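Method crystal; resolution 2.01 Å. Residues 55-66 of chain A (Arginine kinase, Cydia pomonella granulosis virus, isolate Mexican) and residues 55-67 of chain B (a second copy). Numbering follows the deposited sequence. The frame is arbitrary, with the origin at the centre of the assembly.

Chain A, residues 55-66: TFNSLEFDVHIL
Chain B, residues 55-67: TFNSLEFDVHILM

At the apolar centre, F61(A) and F61(B) meet across an approximate twofold, CD2 to CD2 at 4.1 Å, their ring centroids 5.7 Å apart and their planes inclined at 74°. Both use the t rotamer, with chi1 near 174° and chi2 near 68°, and both project CA-to-CB toward the partner. Each ring is then met by a phenylalanine from the loop ahead of the opposing helix: F56(A) CE2 lies 3.8 Å from F61(B) CE2, and F61(A) CE2 lies 3.6 Å from F56(B) CE2, edge against edge near the ring planes. F56(A) and F56(B) are also t (chi1 -168° and 177°), on an extended backbone of about -80/130, so four aromatic rings form one continuous apolar cluster.

Two antiparallel helices carry F61(A) and F61(B), and the loops before them carry F56(A) and F56(B). The helix directions are 176° apart and the axes 8.8 Å apart at closest approach. The register sets S58(A) against D62(B), CA to CA 5.3 Å, and D62(A) against S58(B), CA to CA 5.4 Å. Residues 60 to 66 hold helical phi/psi near -60/-45 in both chains. Ahead of them, N57(A) (phi/psi -91/107) and N57(B) (-77/111) turn their t side chains back so that N57(A) OD1 accepts from L59(A) N and N57(B) OD1 from L59(B) N, 3.0 Å each; this capping bond satisfies an amide that the helix start would leave free.

S58(A) and S58(B) lie where the chains come close, each CA opposite that of a D62 residue. S58(A) CB sits 3.6 Å from F61(B) CE2 and 3.9 Å from I65(B) CB. I65(A) and I65(B) are both m,m.

Here the symmetry breaks. S58(A) is p, chi1 67°, and its OG donates a weak hydrogen bond to D62(B) OD2 at 2.8 Å. S58(B) is m, chi1 -69°, which places its OG 3.2 Å from I65(A) CG2 and leaves its CB 3.4 Å from D62(A) OD2.

At the polar edge, the side chains of D62(A) and D62(B), both m with chi2 near 60°, converge until D62(A) OD1 and D62(B) OD1 are 2.5 Å apart. Two charged carboxylates would repel at this distance, so one group probably holds a proton. L59(A) and L59(B), both t,p, flank the pair: L59(A) CD1 lies 3.5 Å from D62(B) OD2 and L59(B) CD1 3.7 Å from D62(A) OD2. The rule is an aromatic centre, a serine set against the partner's aspartate, and a buried acid pair beside it.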

ATOM      1  N   THR A  55      11.416  -9.757   4.845  1.00 31.29           N
ATOM      2  CA  THR A  55      10.199  -9.944   5.620  1.00 40.50           C
ATOM      3  C   THR A  55       9.318  -8.704   5.677  1.00 27.06           C
ATOM      4  O   THR A  55       8.250  -8.756   6.295  1.00 28.77           O
ATOM      5  CB  THR A  55      10.526 -10.375   7.061  1.00 32.99           C
ATOM      6  OG1 THR A  55      11.403  -9.417   7.665  1.00 42.42           O
ATOM      7  CG2 THR A  55      11.170 -11.750   7.085  1.00 40.65           C
ATOM      8  N   PHE A  56       9.721  -7.600   5.058  1.00 22.41           N
ATOM      9  CA  PHE A  56       9.010  -6.347   5.268  1.00 20.64           C
ATOM     10  C   PHE A  56       7.688  -6.324   4.512  1.00 24.83           C
ATOM     11  O   PHE A  56       7.625  -6.693   3.335  1.00 20.53           O
ATOM     12  CB  PHE A  56       9.869  -5.164   4.833  1.00 14.26           C
ATOM     13  CG  PHE A  56       9.335  -3.837   5.286  1.00 23.32           C
ATOM     14  CD1 PHE A  56       9.236  -3.548   6.634  1.00 22.12           C
ATOM     15  CD2 PHE A  56       8.923  -2.884   4.368  1.00 19.47           C
ATOM     16  CE1 PHE A  56       8.743  -2.335   7.063  1.00 28.38           C
ATOM     17  CE2 PHE A  56       8.428  -1.664   4.794  1.00 24.71           C
ATOM     18  CZ  PHE A  56       8.339  -1.390   6.142  1.00 28.15           C
ATOM     19  N   ASN A  57       6.636  -5.877   5.197  1.00 13.27           N
ATOM     20  CA  ASN A  57       5.351  -5.566   4.577  1.00 18.24           C
ATOM     21  C   ASN A  57       5.374  -4.089   4.196  1.00 14.71           C
ATOM     22  O   ASN A  57       5.296  -3.216   5.066  1.00 15.64           O
ATOM     23  CB  ASN A  57       4.206  -5.881   5.539  1.00 16.81           C
ATOM     24  CG  ASN A  57       2.850  -5.448   5.008  1.00 14.90           C
ATOM     25  OD1 ASN A  57       2.738  -4.910   3.908  1.00 11.00           O
ATOM     26  ND2 ASN A  57       1.808  -5.685   5.796  1.00 14.29           N
ATOM     27  N   SER A  58       5.483  -3.808   2.894  1.00 16.44           N
ATOM     28  CA  SER A  58       5.665  -2.428   2.451  1.00 11.72           C
ATOM     29  C   SER A  58       4.512  -1.533   2.885  1.00 14.15           C
ATOM     30  O   SER A  58       4.697  -0.321   3.048  1.00 13.69           O
ATOM     31  CB  SER A  58       5.830  -2.384   0.931  1.00 15.82           C
ATOM     32  OG  SER A  58       4.633  -2.758   0.268  1.00 18.68           O
ATOM     33  N   LEU A  59       3.321  -2.100   3.077  1.00 12.33           N
ATOM     34  CA  LEU A  59       2.179  -1.290   3.487  1.00 12.00           C
ATOM     35  C   LEU A  59       2.369  -0.672   4.866  1.00 11.53           C
ATOM     36  O   LEU A  59       1.698   0.315   5.187  1.00  9.98           O
ATOM     37  CB  LEU A  59       0.907  -2.136   3.476  1.00 15.23           C
ATOM     38  CG  LEU A  59      -0.406  -1.399   3.207  1.00 18.67           C
ATOM     39  CD1 LEU A  59      -0.428  -0.869   1.785  1.00 16.06           C
ATOM     40  CD2 LEU A  59      -1.602  -2.306   3.469  1.00 22.99           C
ATOM     41  N   GLU A  60       3.256  -1.234   5.690  1.00 11.33           N
ATOM     42  CA  GLU A  60       3.529  -0.637   6.994  1.00  9.19           C
ATOM     43  C   GLU A  60       4.007   0.800   6.843  1.00 12.73           C
ATOM     44  O   GLU A  60       3.652   1.669   7.648  1.00 13.37           O
ATOM     45  CB  GLU A  60       4.564  -1.475   7.746  1.00 12.90           C
ATOM     46  CG  GLU A  60       4.856  -0.982   9.154  1.00 14.06           C
ATOM     47  CD  GLU A  60       5.669  -1.970   9.970  1.00 16.00           C
ATOM     48  OE1 GLU A  60       6.103  -3.002   9.410  1.00 15.52           O
ATOM     49  OE2 GLU A  60       5.876  -1.710  11.175  1.00 14.57           O
ATOM     50  N   PHE A  61       4.801   1.072   5.807  1.00 11.19           N
ATOM     51  CA  PHE A  61       5.241   2.439   5.544  1.00 11.38           C
ATOM     52  C   PHE A  61       4.054   3.340   5.227  1.00 10.32           C
ATOM     53  O   PHE A  61       3.944   4.452   5.755  1.00 11.78           O
ATOM     54  CB  PHE A  61       6.253   2.437   4.394  1.00 11.18           C
ATOM     55  CG  PHE A  61       6.692   3.808   3.961  1.00 12.50           C
ATOM     56  CD1 PHE A  61       7.468   4.597   4.794  1.00 17.20           C
ATOM     57  CD2 PHE A  61       6.329   4.306   2.721  1.00 10.00           C
ATOM     58  CE1 PHE A  61       7.872   5.859   4.401  1.00 12.01           C
ATOM     59  CE2 PHE A  61       6.730   5.567   2.321  1.00 16.98           C
ATOM     60  CZ  PHE A  61       7.502   6.345   3.166  1.00 14.21           C
ATOM     61  N   ASP A  62       3.141   2.866   4.376  1.00 12.09           N
ATOM     62  CA  ASP A  62       2.011   3.694   3.964  1.00 11.47           C
ATOM     63  C   ASP A  62       1.159   4.112   5.154  1.00 12.30           C
ATOM     64  O   ASP A  62       0.707   5.262   5.231  1.00 12.26           O
ATOM     65  CB  ASP A  62       1.149   2.948   2.946  1.00 13.16           C
ATOM     66  CG  ASP A  62       1.930   2.508   1.728  1.00 17.37           C
ATOM     67  OD1 ASP A  62       2.890   1.732   1.894  1.00 15.95           O
ATOM     68  OD2 ASP A  62       1.581   2.936   0.606  1.00 19.04           O
ATOM     69  N   VAL A  63       0.900   3.187   6.080  1.00  9.14           N
ATOM     70  CA  VAL A  63       0.019   3.498   7.201  1.00 11.57           C
ATOM     71  C   VAL A  63       0.587   4.658   8.010  1.00  9.49           C
ATOM     72  O   VAL A  63      -0.133   5.596   8.370  1.00 13.15           O
ATOM     73  CB  VAL A  63      -0.207   2.252   8.076  1.00 11.02           C
ATOM     74  CG1 VAL A  63      -0.994   2.630   9.324  1.00 12.00           C
ATOM     75  CG2 VAL A  63      -0.935   1.178   7.280  1.00 13.48           C
ATOM     76  N   HIS A  64       1.887   4.612   8.306  1.00 10.94           N
ATOM     77  CA  HIS A  64       2.517   5.727   9.009  1.00  9.10           C
ATOM     78  C   HIS A  64       2.292   7.032   8.257  1.00 11.64           C
ATOM     79  O   HIS A  64       1.842   8.029   8.833  1.00 12.15           O
ATOM     80  CB  HIS A  64       4.017   5.481   9.179  1.00 12.44           C
ATOM     81  CG  HIS A  64       4.356   4.397  10.152  1.00 11.90           C
ATOM     82  ND1 HIS A  64       4.402   4.605  11.513  1.00 15.47           N
ATOM     83  CD2 HIS A  64       4.689   3.099   9.958  1.00 11.77           C
ATOM     84  CE1 HIS A  64       4.735   3.478  12.116  1.00 13.59           C
ATOM     85  NE2 HIS A  64       4.914   2.550  11.196  1.00 14.56           N
ATOM     86  N   ILE A  65       2.606   7.037   6.959  1.00 16.05           N
ATOM     87  CA  ILE A  65       2.518   8.262   6.169  1.00  9.33           C
ATOM     88  C   ILE A  65       1.070   8.717   6.052  1.00 11.55           C
ATOM     89  O   ILE A  65       0.741   9.878   6.326  1.00  9.59           O
ATOM     90  CB  ILE A  65       3.143   8.049   4.778  1.00 16.82           C
ATOM     91  CG1 ILE A  65       4.621   7.675   4.895  1.00 16.28           C
ATOM     92  CG2 ILE A  65       2.955   9.297   3.921  1.00 13.33           C
ATOM     93  CD1 ILE A  65       5.443   8.629   5.720  1.00 24.09           C
ATOM     94  N   LEU A  66       0.186   7.814   5.624  1.00 11.25           N
ATOM     95  CA  LEU A  66      -1.206   8.193   5.409  1.00 12.04           C
ATOM     96  C   LEU A  66      -1.821   8.778   6.672  1.00 13.47           C
ATOM     97  O   LEU A  66      -2.627   9.713   6.602  1.00 19.33           O
ATOM     98  CB  LEU A  66      -2.007   6.982   4.938  1.00 10.73           C
ATOM     99  CG  LEU A  66      -1.761   6.513   3.505  1.00 12.04           C
ATOM    100  CD1 LEU A  66      -2.503   5.204   3.238  1.00 16.19           C
ATOM    101  CD2 LEU A  66      -2.178   7.583   2.514  1.00 24.26           C
TER
ATOM    102  N   THR B  55       5.756  15.336  -0.883  1.00 51.37           N
ATOM    103  CA  THR B  55       4.926  15.064  -2.052  1.00 53.79           C
ATOM    104  C   THR B  55       5.135  13.654  -2.589  1.00 44.95           C
ATOM    105  O   THR B  55       4.815  13.384  -3.752  1.00 47.27           O
ATOM    106  CB  THR B  55       5.194  16.097  -3.151  1.00 50.61           C
ATOM    107  OG1 THR B  55       6.511  15.904  -3.681  1.00 57.27           O
ATOM    108  CG2 THR B  55       5.074  17.518  -2.607  1.00 49.68           C
ATOM    109  N   PHE B  56       5.650  12.750  -1.762  1.00 45.09           N
ATOM    110  CA  PHE B  56       5.902  11.375  -2.170  1.00 26.90           C
ATOM    111  C   PHE B  56       4.636  10.544  -2.000  1.00 23.09           C
ATOM    112  O   PHE B  56       4.035  10.523  -0.921  1.00 30.34           O
ATOM    113  CB  PHE B  56       7.053  10.801  -1.342  1.00 27.24           C
ATOM    114  CG  PHE B  56       7.359   9.357  -1.620  1.00 28.37           C
ATOM    115  CD1 PHE B  56       7.866   8.964  -2.845  1.00 35.33           C
ATOM    116  CD2 PHE B  56       7.152   8.393  -0.644  1.00 23.88           C
ATOM    117  CE1 PHE B  56       8.155   7.634  -3.098  1.00 31.80           C
ATOM    118  CE2 PHE B  56       7.436   7.063  -0.891  1.00 28.55           C
ATOM    119  CZ  PHE B  56       7.940   6.683  -2.119  1.00 36.47           C
ATOM    120  N   ASN B  57       4.218   9.881  -3.078  1.00 23.32           N
ATOM    121  CA  ASN B  57       3.131   8.909  -3.019  1.00 23.53           C
ATOM    122  C   ASN B  57       3.686   7.625  -2.416  1.00 17.73           C
ATOM    123  O   ASN B  57       4.496   6.937  -3.042  1.00 18.71           O
ATOM    124  CB  ASN B  57       2.551   8.667  -4.410  1.00 20.04           C
ATOM    125  CG  ASN B  57       1.500   7.566  -4.429  1.00 13.53           C
ATOM    126  OD1 ASN B  57       1.144   7.001  -3.393  1.00 15.40           O
ATOM    127  ND2 ASN B  57       0.995   7.260  -5.617  1.00 17.78           N
ATOM    128  N   SER B  58       3.257   7.304  -1.193  1.00 12.69           N
ATOM    129  CA  SER B  58       3.807   6.146  -0.498  1.00 14.05           C
ATOM    130  C   SER B  58       3.668   4.871  -1.318  1.00 13.33           C
ATOM    131  O   SER B  58       4.534   3.992  -1.251  1.00 10.51           O
ATOM    132  CB  SER B  58       3.114   5.969   0.855  1.00 17.16           C
ATOM    133  OG  SER B  58       3.457   7.012   1.749  1.00 26.60           O
ATOM    134  N   LEU B  59       2.590   4.749  -2.094  1.00 13.31           N
ATOM    135  CA  LEU B  59       2.352   3.520  -2.840  1.00 18.26           C
ATOM    136  C   LEU B  59       3.402   3.276  -3.916  1.00 16.38           C
ATOM    137  O   LEU B  59       3.548   2.136  -4.370  1.00 11.22           O
ATOM    138  CB  LEU B  59       0.959   3.552  -3.467  1.00 15.54           C
ATOM    139  CG  LEU B  59       0.303   2.192  -3.713  1.00 14.07           C
ATOM    140  CD1 LEU B  59      -0.021   1.502  -2.393  1.00 15.33           C
ATOM    141  CD2 LEU B  59      -0.951   2.342  -4.570  1.00 15.59           C
ATOM    142  N   GLU B  60       4.135   4.311  -4.337  1.00  7.37           N
ATOM    143  CA  GLU B  60       5.238   4.086  -5.266  1.00 12.08           C
ATOM    144  C   GLU B  60       6.220   3.068  -4.699  1.00 15.74           C
ATOM    145  O   GLU B  60       6.715   2.194  -5.422  1.00 12.60           O
ATOM    146  CB  GLU B  60       5.952   5.403  -5.572  1.00 10.91           C
ATOM    147  CG  GLU B  60       7.136   5.248  -6.515  1.00 14.38           C
ATOM    148  CD  GLU B  60       7.715   6.574  -6.971  1.00 25.27           C
ATOM    149  OE1 GLU B  60       7.204   7.632  -6.547  1.00 19.88           O
ATOM    150  OE2 GLU B  60       8.685   6.557  -7.759  1.00 17.65           O
ATOM    151  N   PHE B  61       6.508   3.168  -3.401  1.00  9.12           N
ATOM    152  CA  PHE B  61       7.362   2.188  -2.737  1.00 10.77           C
ATOM    153  C   PHE B  61       6.740   0.798  -2.789  1.00  8.39           C
ATOM    154  O   PHE B  61       7.425  -0.187  -3.093  1.00  9.27           O
ATOM    155  CB  PHE B  61       7.604   2.648  -1.296  1.00 13.11           C
ATOM    156  CG  PHE B  61       8.326   1.653  -0.445  1.00 13.92           C
ATOM    157  CD1 PHE B  61       9.645   1.328  -0.705  1.00 14.88           C
ATOM    158  CD2 PHE B  61       7.690   1.058   0.631  1.00 12.29           C
ATOM    159  CE1 PHE B  61      10.312   0.413   0.085  1.00 16.91           C
ATOM    160  CE2 PHE B  61       8.350   0.144   1.423  1.00 11.55           C
ATOM    161  CZ  PHE B  61       9.663  -0.179   1.151  1.00 14.67           C
ATOM    162  N   ASP B  62       5.431   0.702  -2.548  1.00  9.63           N
ATOM    163  CA  ASP B  62       4.791  -0.608  -2.485  1.00  9.98           C
ATOM    164  C   ASP B  62       4.857  -1.334  -3.823  1.00 10.27           C
ATOM    165  O   ASP B  62       5.128  -2.538  -3.869  1.00 10.41           O
ATOM    166  CB  ASP B  62       3.339  -0.461  -2.036  1.00 12.66           C
ATOM    167  CG  ASP B  62       3.221   0.059  -0.625  1.00 15.12           C
ATOM    168  OD1 ASP B  62       3.649   1.206  -0.381  1.00 19.15           O
ATOM    169  OD2 ASP B  62       2.705  -0.677   0.241  1.00 17.37           O
ATOM    170  N   VAL B  63       4.585  -0.632  -4.924  1.00  9.49           N
ATOM    171  CA  VAL B  63       4.613  -1.284  -6.231  1.00 14.69           C
ATOM    172  C   VAL B  63       5.978  -1.912  -6.471  1.00 10.34           C
ATOM    173  O   VAL B  63       6.089  -3.065  -6.903  1.00 10.90           O
ATOM    174  CB  VAL B  63       4.247  -0.286  -7.342  1.00  9.92           C
ATOM    175  CG1 VAL B  63       4.326  -0.969  -8.703  1.00 10.64           C
ATOM    176  CG2 VAL B  63       2.859   0.288  -7.106  1.00  8.54           C
ATOM    177  N   HIS B  64       7.043  -1.156  -6.192  1.00 12.69           N
ATOM    178  CA  HIS B  64       8.397  -1.695  -6.284  1.00 15.27           C
ATOM    179  C   HIS B  64       8.517  -3.007  -5.518  1.00 18.11           C
ATOM    180  O   HIS B  64       8.969  -4.023  -6.058  1.00 12.30           O
ATOM    181  CB  HIS B  64       9.400  -0.679  -5.731  1.00 12.57           C
ATOM    182  CG  HIS B  64       9.747   0.421  -6.685  1.00 15.24           C
ATOM    183  ND1 HIS B  64      10.474   0.203  -7.833  1.00 14.83           N
ATOM    184  CD2 HIS B  64       9.477   1.748  -6.655  1.00 15.68           C
ATOM    185  CE1 HIS B  64      10.632   1.347  -8.474  1.00 20.48           C
ATOM    186  NE2 HIS B  64      10.039   2.299  -7.780  1.00 17.23           N
ATOM    187  N   ILE B  65       8.125  -2.992  -4.242  1.00 13.15           N
ATOM    188  CA  ILE B  65       8.345  -4.145  -3.376  1.00 14.72           C
ATOM    189  C   ILE B  65       7.433  -5.295  -3.778  1.00 15.05           C
ATOM    190  O   ILE B  65       7.877  -6.438  -3.926  1.00  9.88           O
ATOM    191  CB  ILE B  65       8.134  -3.752  -1.902  1.00 16.23           C
ATOM    192  CG1 ILE B  65       9.068  -2.603  -1.512  1.00 18.38           C
ATOM    193  CG2 ILE B  65       8.336  -4.963  -0.994  1.00 15.99           C
ATOM    194  CD1 ILE B  65      10.537  -2.902  -1.698  1.00 13.94           C
ATOM    195  N   LEU B  66       6.143  -5.007  -3.962  1.00 13.35           N
ATOM    196  CA  LEU B  66       5.196  -6.063  -4.302  1.00 14.38           C
ATOM    197  C   LEU B  66       5.562  -6.751  -5.611  1.00 15.45           C
ATOM    198  O   LEU B  66       5.322  -7.952  -5.767  1.00 13.53           O
ATOM    199  CB  LEU B  66       3.785  -5.488  -4.386  1.00 12.91           C
ATOM    200  CG  LEU B  66       3.193  -4.992  -3.064  1.00 20.69           C
ATOM    201  CD1 LEU B  66       1.949  -4.147  -3.304  1.00 14.80           C
ATOM    202  CD2 LEU B  66       2.885  -6.178  -2.159  1.00 18.66           C
ATOM    203  N   MET B  67       6.143  -6.018  -6.562  1.00 16.32           N
ATOM    204  CA  MET B  67       6.504  -6.573  -7.860  1.00 13.61           C
ATOM    205  C   MET B  67       7.982  -6.947  -7.940  1.00 18.90           C
ATOM    206  O   MET B  67       8.535  -7.048  -9.043  1.00 14.40           O
ATOM    207  CB  MET B  67       6.147  -5.582  -8.968  1.00 10.39           C
ATOM    208  CG  MET B  67       4.714  -5.076  -8.910  1.00 16.86           C
ATOM    209  SD  MET B  67       3.516  -6.419  -8.772  1.00 21.86           S
ATOM    210  CE  MET B  67       3.658  -7.159 -10.396  1.00 16.66           C
TER